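Local coordinates for protein LbaCas13a H328A (C2c2) (Lachnospiraceae bacterium NK4A179, PDB 5WLH) that binds a CRISPR RNA guide as an RNA-targeting Cas13a nuclease, here holding a pre-crRNA that carries a 24-nucleotide spacer, at residues M824-A829 / I1291-F1296; D1116-Q1121 / T1286-I1291. All blocks are in the same frame, centred on the assembly; numbering follows the deposited sequence.

In the fold
Interactions 1 and 2 illustrate how a short helix can join guide RNA to protein core. Both use helix 1284-1294 and share Ile1291, whose side chain packs on helix 1106-1145 in interaction 2, its first bond directed away from the 824-829 loop. Their centres lie about 11 Å apart, and two probable hydrogen bonds tie them together: Lys826 N to Asn1290 OD1 at 2.8 Å, and His1295 NE2 to Glu1117 OE1 at 2.7 Å. The first joins the loop to the helix beside nucleotide C30 of chain B, the second the end of the helix to helix 1106-1145. RNA touches both contacts, and A29 and C30 of chain B are met by each.

Interaction 1. Residues M824-A829 / I1291-F1296; sequences MQKKSA and ILLQHF. With nucleotides of chain B.
Van der Waals contact is carried by Lys826 and Leu1293, whose side chains slide past each other in opposite directions. The methyl Leu1293 CD2 lies 3.4 Å from the carbonyl oxygen Lys826 O, is also near Ser828 N, and meets Lys826 CB at 3.9 Å. Farther out, the lysine chain crosses Gln1294 at about a right angle. A third torsion about midway between staggered and eclipsed (chi3 -29°) swings Lys826 CE to within 3.4 Å of Gln1294 CG, a tight approach that probably costs some torsional strain.

The loop 824-829 thus packs on the last turn of helix 1284-1294, which a Schellman motif brings to a close. Phe1296, with positive phi (67°), is its C-prime residue and returns its amide to Leu1293 O, while the next amide reaches back to Leu1292 O; strand 1297-1310 of the antiparallel sheet follows directly.

Polar contact between the segments is slight: Lys826 NZ gives Gln1294 OE1 a weak hydrogen bond of 3.4 Å. The stronger partner of the ammonium group is an RNA phosphate, with which it forms a salt bridge. An alanine in place of Lys826 would probably leave that phosphate without this positive mate and open a gap beside Gln1294 CG.

RNA is also gripped by the start of the loop. Met824 O accepts a 2.7 Å hydrogen bond from O2' of A29 of chain B, and a second from Asn1290 ND2, so one carbonyl serves both guide and helix. The methionine side chain spans two nucleotides: its CB lies 3.3 Å from O2' of A29 of chain B, while Met824 SD packs 3.5 Å from N9 of A8 of chain B. At Gln825, NE2 hydrogen-bonds O2 of the base of U7 of chain B as well as Thr1286 OG1.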
loop_
_atom_site.group_PDB
_atom_site.type_symbol
_atom_site.label_atom_id
_atom_site.label_comp_id
_atom_site.label_asym_id
_atom_site.label_seq_id
_atom_site.Cartn_x
_atom_site.Cartn_y
_atom_site.Cartn_z
ATOM N N MET A 824 3.907 8.272 -3.993
ATOM C CA MET A 824 3.425 6.899 -4.143
ATOM C C MET A 824 4.452 5.987 -4.781
ATOM O O MET A 824 4.349 4.763 -4.647
ATOM C CB MET A 824 2.172 6.830 -5.019
ATOM C CG MET A 824 1.046 7.698 -4.619
ATOM S SD MET A 824 0.117 8.134 -6.099
ATOM C CE MET A 824 -1.087 6.861 -6.280
ATOM N N GLN A 825 5.407 6.544 -5.510
ATOM C CA GLN A 825 6.396 5.747 -6.207
ATOM C C GLN A 825 7.606 5.580 -5.313
ATOM O O GLN A 825 8.122 6.567 -4.769
ATOM C CB GLN A 825 6.802 6.416 -7.520
ATOM C CG GLN A 825 7.106 5.457 -8.635
ATOM C CD GLN A 825 6.858 6.071 -9.995
ATOM O OE1 GLN A 825 7.730 6.740 -10.547
ATOM N NE2 GLN A 825 5.657 5.859 -10.540
ATOM N N LYS A 826 8.028 4.338 -5.126
ATOM C CA LYS A 826 9.316 4.102 -4.499
ATOM C C LYS A 826 10.402 4.807 -5.295
ATOM O O LYS A 826 10.369 4.827 -6.526
ATOM C CB LYS A 826 9.611 2.616 -4.435
ATOM C CG LYS A 826 10.792 2.279 -3.572
ATOM C CD LYS A 826 10.871 0.785 -3.373
ATOM C CE LYS A 826 9.478 0.151 -3.432
ATOM N NZ LYS A 826 8.437 0.628 -2.448
ATOM N N LYS A 827 11.356 5.399 -4.592
ATOM C CA LYS A 827 12.395 6.179 -5.250
ATOM C C LYS A 827 13.598 5.299 -5.557
ATOM O O LYS A 827 14.096 4.577 -4.685
ATOM C CB LYS A 827 12.806 7.383 -4.399
ATOM C CG LYS A 827 11.645 8.072 -3.704
ATOM C CD LYS A 827 12.128 9.125 -2.709
ATOM C CE LYS A 827 12.132 10.516 -3.334
ATOM N NZ LYS A 827 12.679 11.546 -2.400
ATOM N N SER A 828 14.034 5.341 -6.813
ATOM C CA SER A 828 15.269 4.707 -7.230
ATOM C C SER A 828 16.452 5.606 -6.882
ATOM O O SER A 828 16.294 6.725 -6.387
ATOM C CB SER A 828 15.238 4.430 -8.729
ATOM O OG SER A 828 15.279 5.656 -9.443
ATOM N N ALA A 829 17.654 5.117 -7.157
ATOM C CA ALA A 829 18.859 5.928 -7.026
ATOM C C ALA A 829 19.152 6.678 -8.328
ATOM O O ALA A 829 18.446 7.621 -8.695
ATOM C CB ALA A 829 20.040 5.057 -6.638
ATOM N N ILE A 1291 7.037 -2.984 -6.161
ATOM C CA ILE A 1291 7.383 -4.335 -5.725
ATOM C C ILE A 1291 8.697 -4.770 -6.359
ATOM O O ILE A 1291 9.595 -5.286 -5.685
ATOM C CB ILE A 1291 6.245 -5.315 -6.056
ATOM C CG1 ILE A 1291 5.033 -5.006 -5.178
ATOM C CG2 ILE A 1291 6.730 -6.754 -5.896
ATOM C CD1 ILE A 1291 3.762 -5.762 -5.610
ATOM N N LEU A 1292 8.845 -4.530 -7.660
ATOM C CA LEU A 1292 10.102 -4.875 -8.325
ATOM C C LEU A 1292 11.267 -4.042 -7.802
ATOM O O LEU A 1292 12.368 -4.568 -7.584
ATOM C CB LEU A 1292 9.946 -4.695 -9.835
ATOM C CG LEU A 1292 8.837 -5.631 -10.325
ATOM C CD1 LEU A 1292 8.278 -5.153 -11.680
ATOM C CD2 LEU A 1292 9.366 -7.050 -10.428
ATOM N N LEU A 1293 11.050 -2.742 -7.603
ATOM C CA LEU A 1293 12.120 -1.887 -7.107
ATOM C C LEU A 1293 12.550 -2.286 -5.698
ATOM O O LEU A 1293 13.735 -2.139 -5.347
ATOM C CB LEU A 1293 11.682 -0.430 -7.144
ATOM C CG LEU A 1293 12.789 0.624 -7.016
ATOM C CD1 LEU A 1293 13.869 0.332 -8.028
ATOM C CD2 LEU A 1293 12.220 2.016 -7.257
ATOM N N GLN A 1294 11.620 -2.806 -4.880
ATOM C CA GLN A 1294 12.007 -3.310 -3.557
ATOM C C GLN A 1294 13.072 -4.381 -3.663
ATOM O O GLN A 1294 13.861 -4.579 -2.722
ATOM C CB GLN A 1294 10.806 -3.895 -2.808
ATOM C CG GLN A 1294 10.007 -2.868 -2.057
ATOM C CD GLN A 1294 8.611 -3.357 -1.737
ATOM O OE1 GLN A 1294 7.633 -2.610 -1.848
ATOM N NE2 GLN A 1294 8.510 -4.613 -1.337
ATOM N N HIS A 1295 13.077 -5.114 -4.775
ATOM C CA HIS A 1295 14.067 -6.145 -5.037
ATOM C C HIS A 1295 15.173 -5.650 -5.955
ATOM O O HIS A 1295 15.874 -6.467 -6.566
ATOM C CB HIS A 1295 13.358 -7.377 -5.589
ATOM C CG HIS A 1295 12.366 -7.918 -4.613
ATOM N ND1 HIS A 1295 12.714 -8.823 -3.639
ATOM C CD2 HIS A 1295 11.073 -7.588 -4.380
ATOM C CE1 HIS A 1295 11.660 -9.081 -2.882
ATOM N NE2 HIS A 1295 10.649 -8.349 -3.315
ATOM N N PHE A 1296 15.328 -4.324 -6.038
ATOM C CA PHE A 1296 16.405 -3.620 -6.742
ATOM C C PHE A 1296 16.340 -3.792 -8.254
ATOM O O PHE A 1296 17.351 -3.635 -8.947
ATOM C CB PHE A 1296 17.775 -4.018 -6.193
ATOM C CG PHE A 1296 17.882 -3.795 -4.721
ATOM C CD1 PHE A 1296 17.919 -2.518 -4.208
ATOM C CD2 PHE A 1296 17.849 -4.864 -3.846
ATOM C CE1 PHE A 1296 17.974 -2.302 -2.836
ATOM C CE2 PHE A 1296 17.912 -4.659 -2.482
ATOM C CZ PHE A 1296 17.974 -3.379 -1.979
ATOM P P A B 8 0.903 11.673 -10.214
ATOM O OP1 A B 8 1.906 12.173 -11.230
ATOM O OP2 A B 8 0.824 12.251 -8.859
ATOM O "O5'" A B 8 -0.493 11.793 -10.965
ATOM C "C5'" A B 8 -1.674 12.155 -10.287
ATOM C "C4'" A B 8 -2.461 10.922 -9.936
ATOM O "O4'" A B 8 -1.764 10.179 -8.907
ATOM C "C3'" A B 8 -3.838 11.190 -9.359
ATOM O "O3'" A B 8 -4.790 11.342 -10.392
ATOM C "C2'" A B 8 -4.099 9.978 -8.481
ATOM O "O2'" A B 8 -4.505 8.871 -9.276
ATOM C "C1'" A B 8 -2.698 9.696 -7.946
ATOM N N9 A B 8 -2.453 10.400 -6.673
ATOM C C8 A B 8 -1.576 11.431 -6.421
ATOM N N7 A B 8 -1.572 11.824 -5.166
ATOM C C5 A B 8 -2.499 10.977 -4.549
ATOM C C6 A B 8 -2.974 10.892 -3.227
ATOM N N6 A B 8 -2.518 11.664 -2.251
ATOM N N1 A B 8 -3.903 9.945 -2.939
ATOM C C2 A B 8 -4.348 9.165 -3.938
ATOM N N3 A B 8 -3.965 9.162 -5.218
ATOM C C4 A B 8 -3.051 10.106 -5.460
ATOM P P A B 29 -1.981 0.374 0.241
ATOM O OP1 A B 29 -1.897 -1.107 0.046
ATOM O OP2 A B 29 -2.000 1.025 1.595
ATOM O "O5'" A B 29 -0.771 1.107 -0.478
ATOM C "C5'" A B 29 -0.434 0.805 -1.822
ATOM C "C4'" A B 29 0.280 1.966 -2.480
ATOM O "O4'" A B 29 -0.488 3.180 -2.326
ATOM C "C3'" A B 29 1.648 2.337 -1.928
ATOM O "O3'" A B 29 2.659 1.478 -2.414
ATOM C "C2'" A B 29 1.795 3.768 -2.410
ATOM O "O2'" A B 29 2.026 3.785 -3.808
ATOM C "C1'" A B 29 0.376 4.281 -2.185
ATOM N N9 A B 29 0.230 4.799 -0.808
ATOM C C8 A B 29 -0.472 4.270 0.242
ATOM N N7 A B 29 -0.377 4.995 1.345
ATOM C C5 A B 29 0.436 6.047 0.975
ATOM C C6 A B 29 0.919 7.147 1.703
ATOM N N6 A B 29 0.600 7.349 2.989
ATOM N N1 A B 29 1.715 8.009 1.061
ATOM C C2 A B 29 2.005 7.782 -0.228
ATOM N N3 A B 29 1.607 6.777 -1.024
ATOM C C4 A B 29 0.818 5.940 -0.344
ATOM P P C B 30 3.916 1.052 -1.522
ATOM O OP1 C B 30 4.799 0.368 -2.501
ATOM O OP2 C B 30 3.500 0.373 -0.264
ATOM O "O5'" C B 30 4.593 2.412 -1.075
ATOM C "C5'" C B 30 5.298 3.228 -2.005
ATOM C "C4'" C B 30 5.749 4.510 -1.352
ATOM O "O4'" C B 30 4.606 5.196 -0.777
ATOM C "C3'" C B 30 6.701 4.355 -0.179
ATOM O "O3'" C B 30 8.037 4.160 -0.595
ATOM C "C2'" C B 30 6.502 5.654 0.593
ATOM O "O2'" C B 30 7.231 6.698 -0.011
ATOM C "C1'" C B 30 5.010 5.920 0.366
ATOM N N1 C B 30 4.190 5.489 1.513
ATOM C C2 C B 30 4.224 6.302 2.642
ATOM O O2 C B 30 4.936 7.303 2.637
ATOM N N3 C B 30 3.489 5.971 3.710
ATOM C C4 C B 30 2.736 4.886 3.670
ATOM N N4 C B 30 2.037 4.626 4.776
ATOM C C5 C B 30 2.669 4.024 2.533
ATOM C C6 C B 30 3.409 4.370 1.461
#

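Interaction 2. Residues D1116-Q1121 / T1286-I1291; sequences DELQGQ and TILYNI. With nucleotides of chain B.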
loop_
_atom_site.group_PDB
_atom_site.type_symbol
_atom_site.label_atom_id
_atom_site.label_comp_id
_atom_site.label_asym_id
_atom_site.label_seq_id
_atom_site.Cartn_x
_atom_site.Cartn_y
_atom_site.Cartn_z
ATOM N N ASP A 1116 5.262 -14.530 -4.454
ATOM C CA ASP A 1116 4.315 -14.389 -3.346
ATOM C C ASP A 1116 3.913 -12.935 -3.139
ATOM O O ASP A 1116 2.769 -12.644 -2.771
ATOM C CB ASP A 1116 4.912 -14.930 -2.051
ATOM C CG ASP A 1116 4.982 -16.434 -2.023
ATOM O OD1 ASP A 1116 4.293 -17.077 -2.847
ATOM O OD2 ASP A 1116 5.731 -16.956 -1.168
ATOM N N GLU A 1117 4.856 -12.004 -3.293
ATOM C CA GLU A 1117 4.487 -10.601 -3.108
ATOM C C GLU A 1117 3.618 -10.098 -4.253
ATOM O O GLU A 1117 2.685 -9.310 -4.036
ATOM C CB GLU A 1117 5.720 -9.717 -2.969
ATOM C CG GLU A 1117 6.484 -9.956 -1.697
ATOM C CD GLU A 1117 7.829 -9.268 -1.691
ATOM O OE1 GLU A 1117 8.061 -8.389 -2.551
ATOM O OE2 GLU A 1117 8.654 -9.604 -0.815
ATOM N N LEU A 1118 3.919 -10.512 -5.488
ATOM C CA LEU A 1118 3.037 -10.138 -6.590
ATOM C C LEU A 1118 1.658 -10.745 -6.419
ATOM O O LEU A 1118 0.642 -10.081 -6.667
ATOM C CB LEU A 1118 3.634 -10.585 -7.922
ATOM C CG LEU A 1118 4.947 -9.881 -8.254
ATOM C CD1 LEU A 1118 5.584 -10.574 -9.447
ATOM C CD2 LEU A 1118 4.703 -8.406 -8.541
ATOM N N GLN A 1119 1.603 -12.013 -5.997
ATOM C CA GLN A 1119 0.316 -12.682 -5.847
ATOM C C GLN A 1119 -0.416 -12.128 -4.638
ATOM O O GLN A 1119 -1.633 -11.934 -4.671
ATOM C CB GLN A 1119 0.535 -14.188 -5.680
ATOM C CG GLN A 1119 -0.707 -14.980 -5.286
ATOM C CD GLN A 1119 -1.681 -15.161 -6.424
ATOM O OE1 GLN A 1119 -1.610 -14.476 -7.441
ATOM N NE2 GLN A 1119 -2.616 -16.086 -6.252
ATOM N N GLY A 1120 0.327 -11.862 -3.571
ATOM C CA GLY A 1120 -0.283 -11.295 -2.379
ATOM C C GLY A 1120 -0.883 -9.928 -2.636
ATOM O O GLY A 1120 -1.944 -9.605 -2.115
ATOM N N GLN A 1121 -0.226 -9.107 -3.460
ATOM C CA GLN A 1121 -0.818 -7.808 -3.752
ATOM C C GLN A 1121 -2.099 -7.970 -4.562
ATOM O O GLN A 1121 -3.068 -7.234 -4.368
ATOM C CB GLN A 1121 0.192 -6.927 -4.500
ATOM C CG GLN A 1121 -0.370 -5.558 -4.916
ATOM C CD GLN A 1121 -0.787 -4.717 -3.720
ATOM O OE1 GLN A 1121 0.042 -4.361 -2.874
ATOM N NE2 GLN A 1121 -2.083 -4.395 -3.641
ATOM N N THR A 1286 2.178 1.551 -10.660
ATOM C CA THR A 1286 3.194 2.022 -9.719
ATOM C C THR A 1286 3.423 0.997 -8.621
ATOM O O THR A 1286 4.557 0.760 -8.200
ATOM C CB THR A 1286 2.742 3.354 -9.126
ATOM O OG1 THR A 1286 2.821 4.353 -10.147
ATOM C CG2 THR A 1286 3.626 3.759 -7.908
ATOM N N ILE A 1287 2.348 0.369 -8.142
ATOM C CA ILE A 1287 2.513 -0.625 -7.090
ATOM C C ILE A 1287 3.341 -1.796 -7.593
ATOM O O ILE A 1287 4.222 -2.303 -6.887
ATOM C CB ILE A 1287 1.135 -1.056 -6.574
ATOM C CG1 ILE A 1287 0.544 0.091 -5.738
ATOM C CG2 ILE A 1287 1.252 -2.319 -5.732
ATOM C CD1 ILE A 1287 -0.926 -0.110 -5.399
ATOM N N LEU A 1288 3.080 -2.239 -8.827
ATOM C CA LEU A 1288 3.898 -3.285 -9.437
ATOM C C LEU A 1288 5.349 -2.843 -9.545
ATOM O O LEU A 1288 6.264 -3.573 -9.156
ATOM C CB LEU A 1288 3.344 -3.634 -10.820
ATOM C CG LEU A 1288 4.208 -4.564 -11.685
ATOM C CD1 LEU A 1288 4.377 -5.903 -11.017
ATOM C CD2 LEU A 1288 3.552 -4.753 -13.035
ATOM N N TYR A 1289 5.571 -1.643 -10.072
ATOM C CA TYR A 1289 6.930 -1.110 -10.181
ATOM C C TYR A 1289 7.622 -1.071 -8.814
ATOM O O TYR A 1289 8.806 -1.420 -8.684
ATOM C CB TYR A 1289 6.846 0.274 -10.814
ATOM C CG TYR A 1289 8.106 1.101 -10.710
ATOM C CD1 TYR A 1289 9.073 1.047 -11.711
ATOM C CD2 TYR A 1289 8.312 1.963 -9.636
ATOM C CE1 TYR A 1289 10.227 1.808 -11.632
ATOM C CE2 TYR A 1289 9.476 2.722 -9.548
ATOM C CZ TYR A 1289 10.418 2.638 -10.554
ATOM O OH TYR A 1289 11.567 3.388 -10.478
ATOM N N ASN A 1290 6.892 -0.654 -7.779
ATOM C CA ASN A 1290 7.472 -0.592 -6.436
ATOM C C ASN A 1290 7.885 -1.969 -5.943
ATOM O O ASN A 1290 8.945 -2.120 -5.324
ATOM C CB ASN A 1290 6.466 0.002 -5.439
ATOM C CG ASN A 1290 6.143 1.445 -5.703
ATOM O OD1 ASN A 1290 6.842 2.139 -6.439
ATOM N ND2 ASN A 1290 5.055 1.922 -5.077
ATOM N N ILE A 1291 7.037 -2.984 -6.161
ATOM C CA ILE A 1291 7.383 -4.335 -5.725
ATOM C C ILE A 1291 8.697 -4.770 -6.359
ATOM O O ILE A 1291 9.595 -5.286 -5.685
ATOM C CB ILE A 1291 6.245 -5.315 -6.056
ATOM C CG1 ILE A 1291 5.033 -5.006 -5.178
ATOM C CG2 ILE A 1291 6.730 -6.754 -5.896
ATOM C CD1 ILE A 1291 3.762 -5.762 -5.610
ATOM P P A B 29 -1.981 0.374 0.241
ATOM O OP1 A B 29 -1.897 -1.107 0.046
ATOM O OP2 A B 29 -2.000 1.025 1.595
ATOM O "O5'" A B 29 -0.771 1.107 -0.478
ATOM C "C5'" A B 29 -0.434 0.805 -1.822
ATOM C "C4'" A B 29 0.280 1.966 -2.480
ATOM O "O4'" A B 29 -0.488 3.180 -2.326
ATOM C "C3'" A B 29 1.648 2.337 -1.928
ATOM O "O3'" A B 29 2.659 1.478 -2.414
ATOM C "C2'" A B 29 1.795 3.768 -2.410
ATOM O "O2'" A B 29 2.026 3.785 -3.808
ATOM C "C1'" A B 29 0.376 4.281 -2.185
ATOM N N9 A B 29 0.230 4.799 -0.808
ATOM C C8 A B 29 -0.472 4.270 0.242
ATOM N N7 A B 29 -0.377 4.995 1.345
ATOM C C5 A B 29 0.436 6.047 0.975
ATOM C C6 A B 29 0.919 7.147 1.703
ATOM N N6 A B 29 0.600 7.349 2.989
ATOM N N1 A B 29 1.715 8.009 1.061
ATOM C C2 A B 29 2.005 7.782 -0.228
ATOM N N3 A B 29 1.607 6.777 -1.024
ATOM C C4 A B 29 0.818 5.940 -0.344
ATOM P P C B 30 3.916 1.052 -1.522
ATOM O OP1 C B 30 4.799 0.368 -2.501
ATOM O OP2 C B 30 3.500 0.373 -0.264
ATOM O "O5'" C B 30 4.593 2.412 -1.075
ATOM C "C5'" C B 30 5.298 3.228 -2.005
ATOM C "C4'" C B 30 5.749 4.510 -1.352
ATOM O "O4'" C B 30 4.606 5.196 -0.777
ATOM C "C3'" C B 30 6.701 4.355 -0.179
ATOM O "O3'" C B 30 8.037 4.160 -0.595
ATOM C "C2'" C B 30 6.502 5.654 0.593
ATOM O "O2'" C B 30 7.231 6.698 -0.011
ATOM C "C1'" C B 30 5.010 5.920 0.366
ATOM N N1 C B 30 4.190 5.489 1.513
ATOM C C2 C B 30 4.224 6.302 2.642
ATOM O O2 C B 30 4.936 7.303 2.637
ATOM N N3 C B 30 3.489 5.971 3.710
ATOM C C4 C B 30 2.736 4.886 3.670
ATOM N N4 C B 30 2.037 4.626 4.776
ATOM C C5 C B 30 2.669 4.024 2.533
ATOM C C6 C B 30 3.409 4.370 1.461
ATOM P P U B 7 -1.868 9.250 -14.020
ATOM O OP1 U B 7 -2.944 9.849 -13.206
ATOM O OP2 U B 7 -1.371 9.950 -15.247
ATOM O "O5'" U B 7 -0.603 8.964 -13.115
ATOM C "C5'" U B 7 -0.754 8.271 -11.877
ATOM C "C4'" U B 7 0.594 8.057 -11.250
ATOM O "O4'" U B 7 1.368 7.137 -12.068
ATOM C "C3'" U B 7 1.453 9.302 -11.181
ATOM O "O3'" U B 7 1.116 10.106 -10.058
ATOM C "C2'" U B 7 2.867 8.731 -11.138
ATOM O "O2'" U B 7 3.188 8.289 -9.836
ATOM C "C1'" U B 7 2.728 7.494 -12.036
ATOM N N1 U B 7 3.168 7.771 -13.418
ATOM C C2 U B 7 4.511 7.593 -13.673
ATOM O O2 U B 7 5.254 7.207 -12.791
ATOM N N3 U B 7 4.904 7.861 -14.962
ATOM C C4 U B 7 4.094 8.287 -16.002
ATOM O O4 U B 7 4.577 8.498 -17.116
ATOM C C5 U B 7 2.711 8.451 -15.651
ATOM C C6 U B 7 2.305 8.191 -14.402
#
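Gln1121 and Ile1287 cross at about a right angle where helices 1106-1145 and 1284-1294 run nearly antiparallel (157°), their local axes 10.7 Å apart. Along the glutamine, CB meets Ile1291 CD1 at 3.9 Å. Gln1121 CG, anti to the backbone N (chi1 177°), reaches Ile1287 CG2 at 3.7 Å, and a bend at chi2 brings CD to the same methyl, which OE1 also meets. Across this interface the glutamine thus offers its carbon chain and the carbonyl side of its amide to methyl groups.

One turn away, Leu1118 CD2 touches Leu1288 CD1 at 3.5 Å and Ile1291 CG2 at 3.7 Å, and Phe1262 and Tyr1266 of helix 1262-1273 extend this core. Glu1117 lies alongside Ile1291, its OE1 hydrogen-bonded to His1295 NE2.

Ile1287 also faces the guide: with CG2 against Gln1121, its CD1 packs 3.7 Å from C5' of A29 of chain B. Asn1290 ND2 donates a bent bond (136°) of 3.0 Å to OP1 of C30 of chain B. With no hydrogen bond between the two segments, methyl packing joins the helices, while the amide of Asn1290 supplies a polar contact to the RNA backbone.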